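Local coordinates for protein transcriptional regulator, IclR family (Ruegeria sp. TM1040, PDB 3R4K) that probably binds DNA as a dimeric transcriptional regulator of the IclR family, joining an N-terminal helix-turn-helix domain to a C-terminal domain of the kind that senses small effectors, at residues 12-16 and 17-21; 32-35 and 36-39; 88-91 and 92-96; 177-180 and 181-185. All coordinates share one frame; numbering follows the deposited sequence.

Contact 1. Residues 12-16 and 17-21; sequences LTYFN and HGRLE
Asn16 and Arg19 face each other across a type I beta turn with their CA atoms 5.0 Å apart, an antiparallel hydrogen-bonded pair closed by two backbone bonds: Arg19 N gives to Asn16 O at 2.8 Å, and Asn16 N gives to Arg19 O at 3.1 Å. The arginine side chain then reaches back past this turn to the third residue of an earlier one, Leu12 to Phe15. Its guanidinium meets Tyr14 O side-on, with NE and NH2 both 2.8 Å from that one oxygen, which lies at the edge of the group and within its plane. NH2 comes in on a lone pair of the carbonyl, while NE is tilted from the carbonyl plane. CG of Arg19 is anti to its backbone N (chi1 -164°) and the chain bends at chi3, which turns NE and NH2 to the same acceptor; a long side chain with two adjacent N-H groups suits such a doubled grip. Asn16 suits the start of its turn because its short amide can fold back over the backbone: OD1 takes a weak bond from Gly18 N at 3.0 Å. Phe15 offers the edge of its ring to Leu20 O, CD1 lying 3.3 Å from that oxygen, and its CA makes a CH...O contact with Arg19 O. This loop leads from helix 4-12 to strand 21-23 in the winged helix-turn-helix domain. Phe15 packs on Ile22 of that strand and on Leu62 of strand 59-62, Tyr14 rests on helix 24-31, and Arg68 of the second subunit bonds to Phe15 O.

Contact 2. Residues 32-35 and 36-39; sequences GMNK and ATVY
Asn34 and Thr37 join through their side chains at the start of helix 35-47, the N-cap residue meeting the third residue of the helix. Among the polar contacts, Thr37 OG1 donates to Asn34 OD1 at 3.0 Å, approaching from above the amide plane; OG1 is anti to the carbonyl carbon (chi1 -60°), which carries the hydroxyl back toward the cap. The Asn34 side chain thus makes no capping bond to a backbone N-H but is tied to the first turn through the threonine. A valine in place of Thr37 has no hydroxyl to offer Asn34 OD1, and the amide would probably be left without this mate and freer to turn. Backbone bonds begin the helix, with Val38 N on Asn34 O at 3.1 Å, nearly straight at 170°, and Tyr39 N on Lys35 O at 2.8 Å. The apolar contact is made by Met33, a selenomethionine, whose CB lies 3.8 Å from Val38 CG2; branched Val38 fills the buried side of the turn. Gly32, with positive phi, ends helix 24-31 where a side chain would collide with the preceding carbonyl. The two helices form the helix-turn-helix, with 35-47 probably its recognition helix. Val38 packs on Leu27 of helix 24-31, and Met33 on Leu11 of helix 4-12.

Contact 3. Residues 88-91 and 92-96; sequences RELS and EDTGE
Leu90 and Thr94 meet one turn apart at the C-terminal end of helix 79-94, where an ST turn leads the chain toward strand 97-104. Leu90 O takes two donors from the threonine, Thr94 N at 2.9 Å and Thr94 OG1 at 2.8 Å, from opposite faces of the carbonyl plane. The hydroxyl stands between the backbone N and the carbonyl carbon (chi1 62°), where it can give to this carbonyl and at the same time accept from Glu96 N at 3.3 Å. Threonine suits the place twice over, since its CG2 also touches Leu90 CD1. Glu92 N and Asp93 N are spent on Arg88 O and Glu89 O in the helical pattern, and Gly95 N closes the last turn on Ser91 O. Glycine fits here because the backbone leaves the helix with positive phi. Three carboxylates have their main polar partners elsewhere in the chain: Glu89 pairs with Arg85, Glu92 bonds to Ser117, and Glu96 forms a salt bridge with Arg222. Leu90 packs on Leu235 of helix 225-245. Small Ser91, buried, also bonds to Thr98 through its hydroxyl, and its OG donates to Glu96 O at 3.0 Å, within the carbonyl plane.

Contact 4. Residues 177-180 and 181-185; sequences IAEV and RRTGL
Glu179 turns its CG anti to the backbone N (chi1 -161°) and bends at chi2, while Arg182, likewise anti (chi1 -156°), bends at chi3, and these two folds bring carboxylate and guanidinium alongside each other, pointing the same way. The salt bridge is two-pronged and side-on: Arg182 NH2 gives to Glu179 OE2 at 2.9 Å in a nearly straight bond of 169°, and Arg182 NE gives to Glu179 OE1 at 3.1 Å. Both oxygens are met from above the carboxylate plane, so the bridge is not coplanar. Opposite charges three residues apart suit this exposed flank, and each probably steadies the other's ionised form. The pair lies near the C-terminal end of helix 170-183, in the C-terminal, GAF-clan domain, which in relatives of this family probably binds the effector. Gly184 leaves the helix with positive phi, which favours glycine, and its N bonds to Val180 O at 2.7 Å. Just before it, Thr183 sends OG1 to Glu179 O at 2.9 Å, while Thr183 N reaches the same oxygen at 3.0 Å from the opposite face of the carbonyl plane. An alanine in place of Thr183 would remove the hydroxyl and is likely to leave Glu179 O with one fewer donor at the helix end. Along another flank, Arg181 N continues the helical pattern with a bond to Ile177 O at 2.9 Å. Branched, buried Val180 packs on Ala144, and Leu185 turns inward to Leu235 of helix 225-245 and Val201 of strand 196-204.

The four contacts follow one another along the chain, two in each domain. Contacts 1 and 2 lie in the helix-turn-helix domain, on the same side of the chain's centre, with their centres about 17 Å apart; helix 24-31 stands between them in sequence and borders both. Contacts 3 and 4 belong to the C-terminal domain, centres about 23 Å apart, each at the end of a helix that runs into a strand of the six-stranded antiparallel sheet, and both pack on Leu235 of helix 225-245. Contacts 2 and 3 are farthest apart, with centres about 46 Å from each other, consistent with separate modules for DNA binding and effector sensing, while contact 1 also meets the second subunit.

Contact 1. Residues 12-16 and 17-21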
ATOM      1  N   LEU A  12       5.074   3.433  18.069  1.00 34.73           N
ATOM      2  CA  LEU A  12       4.385   3.522  16.785  1.00 32.68           C
ATOM      3  C   LEU A  12       2.975   2.932  16.835  1.00 37.63           C
ATOM      4  O   LEU A  12       2.124   3.351  16.041  1.00 37.14           O
ATOM      5  CB  LEU A  12       5.186   2.813  15.671  1.00 30.89           C
ATOM      6  CG  LEU A  12       6.550   3.355  15.336  1.00 33.07           C
ATOM      7  CD1 LEU A  12       7.164   2.553  14.239  1.00 32.73           C
ATOM      8  CD2 LEU A  12       6.482   4.820  14.936  1.00 32.92           C
ATOM      9  N   THR A  13       2.737   1.966  17.754  1.00 34.53           N
ATOM     10  CA  THR A  13       1.449   1.280  17.899  1.00 34.92           C
ATOM     11  C   THR A  13       0.340   2.227  18.405  1.00 39.46           C
ATOM     12  O   THR A  13      -0.840   1.941  18.191  1.00 39.43           O
ATOM     13  CB  THR A  13       1.555   0.026  18.822  1.00 42.56           C
ATOM     14  OG1 THR A  13       1.666   0.407  20.200  1.00 41.09           O
ATOM     15  CG2 THR A  13       2.685  -0.923  18.431  1.00 39.40           C
ATOM     16  N   TYR A  14       0.714   3.341  19.057  1.00 36.45           N
ATOM     17  CA  TYR A  14      -0.232   4.301  19.617  1.00 37.62           C
ATOM     18  C   TYR A  14      -0.889   5.164  18.531  1.00 40.87           C
ATOM     19  O   TYR A  14      -1.954   5.731  18.777  1.00 42.46           O
ATOM     20  CB  TYR A  14       0.447   5.155  20.696  1.00 39.57           C
ATOM     21  CG  TYR A  14       0.901   4.309  21.864  1.00 41.27           C
ATOM     22  CD1 TYR A  14      -0.020   3.618  22.648  1.00 44.64           C
ATOM     23  CD2 TYR A  14       2.251   4.142  22.144  1.00 41.36           C
ATOM     24  CE1 TYR A  14       0.391   2.800  23.696  1.00 45.57           C
ATOM     25  CE2 TYR A  14       2.674   3.338  23.203  1.00 43.49           C
ATOM     26  CZ  TYR A  14       1.738   2.665  23.975  1.00 50.50           C
ATOM     27  OH  TYR A  14       2.121   1.864  25.025  1.00 52.77           O
ATOM     28  N   PHE A  15      -0.274   5.241  17.337  1.00 34.48           N
ATOM     29  CA  PHE A  15      -0.828   5.931  16.183  1.00 33.03           C
ATOM     30  C   PHE A  15      -1.904   5.066  15.570  1.00 38.09           C
ATOM     31  O   PHE A  15      -1.703   3.859  15.418  1.00 37.13           O
ATOM     32  CB  PHE A  15       0.266   6.215  15.148  1.00 33.44           C
ATOM     33  CG  PHE A  15       1.219   7.303  15.541  1.00 35.42           C
ATOM     34  CD1 PHE A  15       0.897   8.641  15.335  1.00 37.99           C
ATOM     35  CD2 PHE A  15       2.453   6.995  16.103  1.00 38.21           C
ATOM     36  CE1 PHE A  15       1.781   9.649  15.705  1.00 38.80           C
ATOM     37  CE2 PHE A  15       3.344   8.010  16.467  1.00 40.00           C
ATOM     38  CZ  PHE A  15       2.998   9.328  16.274  1.00 37.88           C
ATOM     39  N   ASN A  16      -3.051   5.664  15.232  1.00 36.24           N
ATOM     40  CA  ASN A  16      -4.180   4.986  14.579  1.00 36.35           C
ATOM     41  C   ASN A  16      -4.959   6.053  13.795  1.00 40.14           C
ATOM     42  O   ASN A  16      -4.665   7.233  13.947  1.00 39.20           O
ATOM     43  CB  ASN A  16      -5.062   4.206  15.596  1.00 37.79           C
ATOM     44  CG  ASN A  16      -5.618   5.017  16.738  1.00 55.54           C
ATOM     45  OD1 ASN A  16      -6.509   5.837  16.566  1.00 53.43           O
ATOM     46  ND2 ASN A  16      -5.147   4.767  17.944  1.00 50.77           N
ATOM     47  N   HIS A  17      -5.890   5.661  12.927  1.00 37.82           N
ATOM     48  CA  HIS A  17      -6.647   6.614  12.111  1.00 39.26           C
ATOM     49  C   HIS A  17      -7.385   7.666  12.955  1.00 47.71           C
ATOM     50  O   HIS A  17      -7.679   8.732  12.417  1.00 49.71           O
ATOM     51  CB  HIS A  17      -7.624   5.895  11.165  1.00 39.71           C
ATOM     52  CG  HIS A  17      -6.954   5.202  10.016  1.00 40.59           C
ATOM     53  ND1 HIS A  17      -6.642   5.876   8.853  1.00 41.56           N
ATOM     54  CD2 HIS A  17      -6.545   3.919   9.901  1.00 41.04           C
ATOM     55  CE1 HIS A  17      -6.075   4.986   8.057  1.00 39.85           C
ATOM     56  NE2 HIS A  17      -6.000   3.789   8.641  1.00 39.78           N
ATOM     57  N   GLY A  18      -7.633   7.377  14.249  1.00 45.01           N
ATOM     58  CA  GLY A  18      -8.259   8.305  15.192  1.00 46.46           C
ATOM     59  C   GLY A  18      -7.261   9.144  15.970  1.00 49.39           C
ATOM     60  O   GLY A  18      -7.656  10.073  16.682  1.00 52.16           O
ATOM     61  N   ARG A  19      -5.957   8.818  15.842  1.00 42.08           N
ATOM     62  CA  ARG A  19      -4.849   9.500  16.522  1.00 40.15           C
ATOM     63  C   ARG A  19      -3.614   9.510  15.608  1.00 40.63           C
ATOM     64  O   ARG A  19      -2.718   8.678  15.752  1.00 41.15           O
ATOM     65  CB  ARG A  19      -4.570   8.787  17.850  1.00 39.44           C
ATOM     66  CG  ARG A  19      -3.733   9.583  18.845  1.00 45.27           C
ATOM     67  CD  ARG A  19      -3.799   8.955  20.224  1.00 51.37           C
ATOM     68  NE  ARG A  19      -3.535   7.512  20.198  1.00 55.07           N
ATOM     69  CZ  ARG A  19      -3.928   6.659  21.136  1.00 66.15           C
ATOM     70  NH1 ARG A  19      -4.597   7.092  22.195  1.00 49.49           N
ATOM     71  NH2 ARG A  19      -3.643   5.368  21.029  1.00 53.45           N
ATOM     72  N   LEU A  20      -3.601  10.421  14.628  1.00 34.53           N
ATOM     73  CA  LEU A  20      -2.540  10.500  13.615  1.00 31.93           C
ATOM     74  C   LEU A  20      -1.372  11.363  14.066  1.00 38.65           C
ATOM     75  O   LEU A  20      -0.264  11.210  13.552  1.00 38.44           O
ATOM     76  CB  LEU A  20      -3.103  11.023  12.280  1.00 31.21           C
ATOM     77  CG  LEU A  20      -4.150  10.173  11.595  1.00 33.44           C
ATOM     78  CD1 LEU A  20      -4.854  10.965  10.522  1.00 33.80           C
ATOM     79  CD2 LEU A  20      -3.563   8.884  11.067  1.00 32.17           C
ATOM     80  N   GLU A  21      -1.617  12.249  15.034  1.00 37.95           N
ATOM     81  CA  GLU A  21      -0.611  13.125  15.617  1.00 37.78           C
ATOM     82  C   GLU A  21      -0.626  12.976  17.131  1.00 42.73           C
ATOM     83  O   GLU A  21      -1.689  13.028  17.749  1.00 43.79           O
ATOM     84  CB  GLU A  21      -0.829  14.590  15.211  1.00 40.25           C
ATOM     85  CG  GLU A  21      -0.527  14.872  13.750  1.00 52.06           C
ATOM     86  CD  GLU A  21      -0.736  16.309  13.303  1.00 74.09           C
ATOM     87  OE1 GLU A  21      -0.666  17.224  14.158  1.00 67.98           O
ATOM     88  OE2 GLU A  21      -0.953  16.519  12.087  1.00 62.33           O
TER

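Contact 2. Residues 32-35 and 36-39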
ATOM      1  N   GLY A  32       4.090   4.983  29.179  1.00 51.68           N
ATOM      2  CA  GLY A  32       4.568   4.703  30.526  1.00 53.77           C
ATOM      3  C   GLY A  32       6.055   4.961  30.703  1.00 56.96           C
ATOM      4  O   GLY A  32       6.583   4.805  31.809  1.00 61.08           O
HETATM    5  N   MSE A  33       6.739   5.386  29.619  1.00 47.12           N
HETATM    6  CA  MSE A  33       8.172   5.705  29.602  1.00 44.54           C
HETATM    7  C   MSE A  33       8.417   7.159  30.021  1.00 52.66           C
HETATM    8  O   MSE A  33       7.496   7.971  29.934  1.00 52.58           O
HETATM    9  CB  MSE A  33       8.759   5.478  28.194  1.00 42.58           C
HETATM   10  CG  MSE A  33       8.372   4.135  27.565  1.00 47.24           C
HETATM   11 SE   MSE A  33       9.109   3.901  25.789  0.75 49.69          SE
HETATM   12  CE  MSE A  33       7.987   2.582  25.161  1.00 45.66           C
ATOM     13  N   ASN A  34       9.658   7.505  30.445  1.00 50.05           N
ATOM     14  CA  ASN A  34      10.020   8.892  30.794  1.00 48.84           C
ATOM     15  C   ASN A  34      10.007   9.749  29.526  1.00 48.61           C
ATOM     16  O   ASN A  34      10.273   9.231  28.449  1.00 46.20           O
ATOM     17  CB  ASN A  34      11.410   9.019  31.473  1.00 48.91           C
ATOM     18  CG  ASN A  34      11.991   7.799  32.118  1.00 98.48           C
ATOM     19  OD1 ASN A  34      12.251   6.764  31.470  1.00 97.96           O
ATOM     20  ND2 ASN A  34      12.289   7.933  33.400  1.00 96.39           N
ATOM     21  N   LYS A  35       9.734  11.050  29.660  1.00 45.85           N
ATOM     22  CA  LYS A  35       9.705  12.022  28.562  1.00 44.04           C
ATOM     23  C   LYS A  35      11.007  11.982  27.747  1.00 48.68           C
ATOM     24  O   LYS A  35      10.949  11.937  26.512  1.00 48.75           O
ATOM     25  CB  LYS A  35       9.462  13.446  29.108  1.00 45.99           C
ATOM     26  CG  LYS A  35       8.816  14.401  28.119  1.00 45.39           C
ATOM     27  CD  LYS A  35       8.852  15.839  28.649  1.00 52.19           C
ATOM     28  CE  LYS A  35       8.024  16.817  27.834  1.00 68.16           C
ATOM     29  NZ  LYS A  35       6.547  16.642  27.996  1.00 75.95           N
ATOM     30  N   ALA A  36      12.167  11.954  28.443  1.00 44.89           N
ATOM     31  CA  ALA A  36      13.506  11.909  27.853  1.00 43.74           C
ATOM     32  C   ALA A  36      13.721  10.638  27.027  1.00 46.50           C
ATOM     33  O   ALA A  36      14.336  10.715  25.965  1.00 46.32           O
ATOM     34  CB  ALA A  36      14.554  12.003  28.946  1.00 46.06           C
ATOM     35  N   THR A  37      13.199   9.483  27.502  1.00 42.14           N
ATOM     36  CA  THR A  37      13.288   8.214  26.786  1.00 40.74           C
ATOM     37  C   THR A  37      12.499   8.316  25.488  1.00 44.59           C
ATOM     38  O   THR A  37      13.031   7.988  24.421  1.00 43.68           O
ATOM     39  CB  THR A  37      12.794   7.045  27.649  1.00 42.12           C
ATOM     40  OG1 THR A  37      13.598   6.947  28.822  1.00 43.72           O
ATOM     41  CG2 THR A  37      12.827   5.708  26.901  1.00 37.49           C
ATOM     42  N   VAL A  38      11.233   8.788  25.588  1.00 40.81           N
ATOM     43  CA  VAL A  38      10.303   8.953  24.464  1.00 38.41           C
ATOM     44  C   VAL A  38      10.934   9.891  23.434  1.00 41.65           C
ATOM     45  O   VAL A  38      10.975   9.539  22.262  1.00 40.64           O
ATOM     46  CB  VAL A  38       8.885   9.414  24.927  1.00 42.16           C
ATOM     47  CG1 VAL A  38       7.973   9.696  23.737  1.00 40.23           C
ATOM     48  CG2 VAL A  38       8.240   8.370  25.842  1.00 43.66           C
ATOM     49  N   TYR A  39      11.490  11.029  23.880  1.00 40.55           N
ATOM     50  CA  TYR A  39      12.133  11.998  23.004  1.00 40.15           C
ATOM     51  C   TYR A  39      13.316  11.386  22.232  1.00 43.53           C
ATOM     52  O   TYR A  39      13.437  11.619  21.029  1.00 41.44           O
ATOM     53  CB  TYR A  39      12.609  13.236  23.790  1.00 43.03           C
ATOM     54  CG  TYR A  39      13.181  14.301  22.878  1.00 45.67           C
ATOM     55  CD1 TYR A  39      12.351  15.058  22.055  1.00 47.68           C
ATOM     56  CD2 TYR A  39      14.558  14.508  22.786  1.00 46.53           C
ATOM     57  CE1 TYR A  39      12.874  16.011  21.176  1.00 48.54           C
ATOM     58  CE2 TYR A  39      15.092  15.465  21.915  1.00 47.29           C
ATOM     59  CZ  TYR A  39      14.244  16.216  21.115  1.00 55.67           C
ATOM     60  OH  TYR A  39      14.758  17.155  20.251  1.00 59.72           O
TER

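Contact 3. Residues 88-91 and 92-96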
ATOM      1  N   ARG A  88      -7.011 -22.482   4.110  1.00 28.52           N
ATOM      2  CA  ARG A  88      -6.603 -23.861   4.409  1.00 30.54           C
ATOM      3  C   ARG A  88      -6.965 -24.242   5.844  1.00 37.96           C
ATOM      4  O   ARG A  88      -7.601 -25.280   6.070  1.00 40.32           O
ATOM      5  CB  ARG A  88      -5.073 -23.986   4.234  1.00 34.88           C
ATOM      6  CG  ARG A  88      -4.550 -25.311   3.696  1.00 49.38           C
ATOM      7  CD  ARG A  88      -3.036 -25.404   3.849  1.00 62.97           C
ATOM      8  NE  ARG A  88      -2.299 -24.378   3.094  1.00 70.83           N
ATOM      9  CZ  ARG A  88      -1.426 -23.527   3.633  1.00 75.26           C
ATOM     10  NH1 ARG A  88      -1.181 -23.553   4.939  1.00 60.96           N
ATOM     11  NH2 ARG A  88      -0.794 -22.643   2.869  1.00 48.93           N
ATOM     12  N   GLU A  89      -6.556 -23.392   6.815  1.00 34.53           N
ATOM     13  CA  GLU A  89      -6.776 -23.609   8.244  1.00 35.29           C
ATOM     14  C   GLU A  89      -8.249 -23.539   8.608  1.00 36.80           C
ATOM     15  O   GLU A  89      -8.718 -24.414   9.326  1.00 38.08           O
ATOM     16  CB  GLU A  89      -5.961 -22.622   9.084  1.00 37.19           C
ATOM     17  CG  GLU A  89      -4.483 -22.977   9.136  1.00 50.07           C
ATOM     18  CD  GLU A  89      -3.567 -22.017   9.863  1.00 68.68           C
ATOM     19  OE1 GLU A  89      -3.999 -20.892  10.210  1.00 71.70           O
ATOM     20  OE2 GLU A  89      -2.397 -22.405  10.076  1.00 56.77           O
ATOM     21  N   LEU A  90      -8.992 -22.551   8.076  1.00 31.15           N
ATOM     22  CA  LEU A  90     -10.427 -22.414   8.342  1.00 31.38           C
ATOM     23  C   LEU A  90     -11.221 -23.604   7.776  1.00 37.25           C
ATOM     24  O   LEU A  90     -12.144 -24.091   8.441  1.00 35.91           O
ATOM     25  CB  LEU A  90     -10.965 -21.081   7.789  1.00 29.72           C
ATOM     26  CG  LEU A  90     -12.374 -20.676   8.225  1.00 35.58           C
ATOM     27  CD1 LEU A  90     -12.536 -20.687   9.742  1.00 37.28           C
ATOM     28  CD2 LEU A  90     -12.745 -19.335   7.651  1.00 37.34           C
ATOM     29  N   SER A  91     -10.834 -24.094   6.575  1.00 36.66           N
ATOM     30  CA  SER A  91     -11.487 -25.258   5.958  1.00 38.07           C
ATOM     31  C   SER A  91     -11.262 -26.499   6.789  1.00 44.74           C
ATOM     32  O   SER A  91     -12.154 -27.325   6.881  1.00 46.48           O
ATOM     33  CB  SER A  91     -10.987 -25.492   4.538  1.00 40.53           C
ATOM     34  OG  SER A  91     -11.657 -24.631   3.636  1.00 53.15           O
ATOM     35  N   GLU A  92     -10.097 -26.612   7.431  1.00 42.97           N
ATOM     36  CA  GLU A  92      -9.786 -27.755   8.272  1.00 46.14           C
ATOM     37  C   GLU A  92     -10.522 -27.694   9.598  1.00 51.46           C
ATOM     38  O   GLU A  92     -10.997 -28.726  10.069  1.00 52.38           O
ATOM     39  CB  GLU A  92      -8.273 -27.890   8.480  1.00 48.45           C
ATOM     40  CG  GLU A  92      -7.579 -28.543   7.280  1.00 64.52           C
ATOM     41  CD  GLU A  92      -8.243 -29.779   6.668  1.00 86.31           C
ATOM     42  OE1 GLU A  92      -8.934 -29.625   5.634  1.00 51.31           O
ATOM     43  OE2 GLU A  92      -8.080 -30.895   7.219  1.00 85.27           O
ATOM     44  N   ASP A  93     -10.663 -26.495  10.166  1.00 48.43           N
ATOM     45  CA  ASP A  93     -11.346 -26.286  11.438  1.00 50.50           C
ATOM     46  C   ASP A  93     -12.870 -26.465  11.338  1.00 53.75           C
ATOM     47  O   ASP A  93     -13.485 -27.004  12.265  1.00 56.45           O
ATOM     48  CB  ASP A  93     -11.019 -24.893  11.986  1.00 52.75           C
ATOM     49  CG  ASP A  93      -9.578 -24.716  12.454  1.00 72.79           C
ATOM     50  OD1 ASP A  93      -8.927 -25.738  12.788  1.00 75.55           O
ATOM     51  OD2 ASP A  93      -9.112 -23.552  12.526  1.00 82.73           O
ATOM     52  N   THR A  94     -13.472 -26.033  10.220  1.00 46.19           N
ATOM     53  CA  THR A  94     -14.926 -26.088  10.009  1.00 45.29           C
ATOM     54  C   THR A  94     -15.376 -27.333   9.245  1.00 48.62           C
ATOM     55  O   THR A  94     -16.557 -27.704   9.314  1.00 51.13           O
ATOM     56  CB  THR A  94     -15.392 -24.840   9.251  1.00 42.82           C
ATOM     57  OG1 THR A  94     -14.766 -24.816   7.962  1.00 39.01           O
ATOM     58  CG2 THR A  94     -15.093 -23.547  10.003  1.00 37.71           C
ATOM     59  N   GLY A  95     -14.462 -27.934   8.489  1.00 40.76           N
ATOM     60  CA  GLY A  95     -14.784 -29.094   7.659  1.00 39.59           C
ATOM     61  C   GLY A  95     -15.556 -28.723   6.407  1.00 38.56           C
ATOM     62  O   GLY A  95     -16.051 -29.593   5.684  1.00 35.15           O
ATOM     63  N   GLU A  96     -15.608 -27.411   6.116  1.00 35.35           N
ATOM     64  CA  GLU A  96     -16.359 -26.842   5.005  1.00 33.78           C
ATOM     65  C   GLU A  96     -15.497 -26.000   4.053  1.00 36.44           C
ATOM     66  O   GLU A  96     -14.348 -25.706   4.351  1.00 35.63           O
ATOM     67  CB  GLU A  96     -17.515 -25.998   5.557  1.00 36.05           C
ATOM     68  CG  GLU A  96     -18.452 -26.776   6.469  1.00 48.46           C
ATOM     69  CD  GLU A  96     -19.230 -27.931   5.862  1.00 62.03           C
ATOM     70  OE1 GLU A  96     -19.258 -28.053   4.615  1.00 47.93           O
ATOM     71  OE2 GLU A  96     -19.861 -28.684   6.636  1.00 50.06           O
TER

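Contact 4. Residues 177-180 and 181-185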
ATOM      1  N   ILE A 177     -28.657  -5.893   6.666  1.00 76.06           N
ATOM      2  CA  ILE A 177     -27.449  -5.050   6.676  1.00 73.69           C
ATOM      3  C   ILE A 177     -27.207  -4.504   8.089  1.00 78.50           C
ATOM      4  O   ILE A 177     -26.081  -4.587   8.586  1.00 77.48           O
ATOM      5  CB  ILE A 177     -27.571  -3.904   5.624  1.00 77.69           C
ATOM      6  CG1 ILE A 177     -27.267  -4.416   4.208  1.00 76.96           C
ATOM      7  CG2 ILE A 177     -26.711  -2.679   5.961  1.00 77.25           C
ATOM      8  CD1 ILE A 177     -27.429  -3.375   3.169  1.00 87.22           C
ATOM      9  N   ALA A 178     -28.260  -3.965   8.730  1.00 77.15           N
ATOM     10  CA  ALA A 178     -28.183  -3.369  10.059  1.00 78.28           C
ATOM     11  C   ALA A 178     -27.779  -4.398  11.111  1.00 80.84           C
ATOM     12  O   ALA A 178     -26.986  -4.080  12.005  1.00 79.95           O
ATOM     13  CB  ALA A 178     -29.509  -2.722  10.423  1.00 83.81           C
ATOM     14  N   GLU A 179     -28.272  -5.640  10.968  1.00 77.22           N
ATOM     15  CA  GLU A 179     -27.954  -6.734  11.888  1.00 76.51           C
ATOM     16  C   GLU A 179     -26.479  -7.190  11.723  1.00 75.65           C
ATOM     17  O   GLU A 179     -25.825  -7.498  12.728  1.00 73.58           O
ATOM     18  CB  GLU A 179     -28.946  -7.909  11.693  1.00 79.20           C
ATOM     19  CG  GLU A 179     -29.005  -8.895  12.860  1.00 88.38           C
ATOM     20  CD  GLU A 179     -29.251  -8.417  14.289  1.00111.06           C
ATOM     21  OE1 GLU A 179     -29.583  -7.228  14.517  1.00 93.43           O
ATOM     22  OE2 GLU A 179     -29.094  -9.263  15.198  1.00111.60           O
ATOM     23  N   VAL A 180     -25.960  -7.186  10.464  1.00 70.55           N
ATOM     24  CA  VAL A 180     -24.577  -7.567  10.146  1.00 67.19           C
ATOM     25  C   VAL A 180     -23.618  -6.474  10.677  1.00 69.57           C
ATOM     26  O   VAL A 180     -22.590  -6.821  11.271  1.00 67.64           O
ATOM     27  CB  VAL A 180     -24.308  -7.982   8.659  1.00 69.61           C
ATOM     28  CG1 VAL A 180     -25.199  -7.337   7.629  1.00 71.31           C
ATOM     29  CG2 VAL A 180     -22.830  -7.947   8.274  1.00 65.94           C
ATOM     30  N   ARG A 181     -23.984  -5.172  10.502  1.00 66.61           N
ATOM     31  CA  ARG A 181     -23.243  -4.005  10.999  0.50 65.75           C
ATOM     32  C   ARG A 181     -23.042  -4.113  12.509  1.00 70.69           C
ATOM     33  O   ARG A 181     -21.969  -3.808  13.033  1.00 69.16           O
ATOM     34  CB  ARG A 181     -24.015  -2.702  10.685  0.50 67.92           C
ATOM     35  CG  ARG A 181     -23.931  -2.218   9.245  0.50 74.12           C
ATOM     36  CD  ARG A 181     -24.514  -0.819   9.049  0.50 80.86           C
ATOM     37  NE  ARG A 181     -24.599  -0.446   7.631  0.50 79.18           N
ATOM     38  CZ  ARG A 181     -24.112   0.677   7.106  0.50 84.53           C
ATOM     39  NH1 ARG A 181     -23.482   1.559   7.872  0.50 69.55           N
ATOM     40  NH2 ARG A 181     -24.233   0.915   5.806  0.50 65.04           N
ATOM     41  N   ARG A 182     -24.098  -4.550  13.200  1.00 70.61           N
ATOM     42  CA  ARG A 182     -24.197  -4.697  14.643  1.00 73.06           C
ATOM     43  C   ARG A 182     -23.388  -5.885  15.204  1.00 76.00           C
ATOM     44  O   ARG A 182     -22.788  -5.752  16.275  1.00 74.92           O
ATOM     45  CB  ARG A 182     -25.682  -4.867  15.003  1.00 77.71           C
ATOM     46  CG  ARG A 182     -26.040  -4.463  16.428  1.00 87.31           C
ATOM     47  CD  ARG A 182     -27.458  -4.868  16.797  1.00 96.90           C
ATOM     48  NE  ARG A 182     -27.687  -6.318  16.734  1.00104.25           N
ATOM     49  CZ  ARG A 182     -27.437  -7.169  17.727  1.00116.74           C
ATOM     50  NH1 ARG A 182     -26.923  -6.734  18.871  1.00105.06           N
ATOM     51  NH2 ARG A 182     -27.688  -8.463  17.578  1.00 99.36           N
ATOM     52  N   THR A 183     -23.409  -7.042  14.514  1.00 72.05           N
ATOM     53  CA  THR A 183     -22.771  -8.278  14.986  1.00 70.55           C
ATOM     54  C   THR A 183     -21.413  -8.579  14.335  1.00 69.92           C
ATOM     55  O   THR A 183     -20.661  -9.388  14.878  1.00 69.14           O
ATOM     56  CB  THR A 183     -23.717  -9.468  14.771  1.00 80.25           C
ATOM     57  OG1 THR A 183     -23.929  -9.663  13.371  1.00 80.63           O
ATOM     58  CG2 THR A 183     -25.053  -9.299  15.496  1.00 79.49           C
ATOM     59  N   GLY A 184     -21.111  -7.945  13.205  1.00 63.45           N
ATOM     60  CA  GLY A 184     -19.849  -8.138  12.487  1.00 59.27           C
ATOM     61  C   GLY A 184     -19.753  -9.436  11.696  1.00 61.39           C
ATOM     62  O   GLY A 184     -18.658  -9.815  11.259  1.00 58.14           O
ATOM     63  N   LEU A 185     -20.900 -10.126  11.507  1.00 58.99           N
ATOM     64  CA  LEU A 185     -21.015 -11.405  10.797  1.00 57.21           C
ATOM     65  C   LEU A 185     -22.351 -11.498  10.043  1.00 60.26           C
ATOM     66  O   LEU A 185     -23.404 -11.128  10.581  1.00 61.73           O
ATOM     67  CB  LEU A 185     -20.888 -12.579  11.792  1.00 58.01           C
ATOM     68  CG  LEU A 185     -20.687 -13.970  11.191  1.00 60.72           C
ATOM     69  CD1 LEU A 185     -19.638 -14.724  11.944  1.00 60.24           C
ATOM     70  CD2 LEU A 185     -21.969 -14.758  11.210  1.00 65.14           C
TER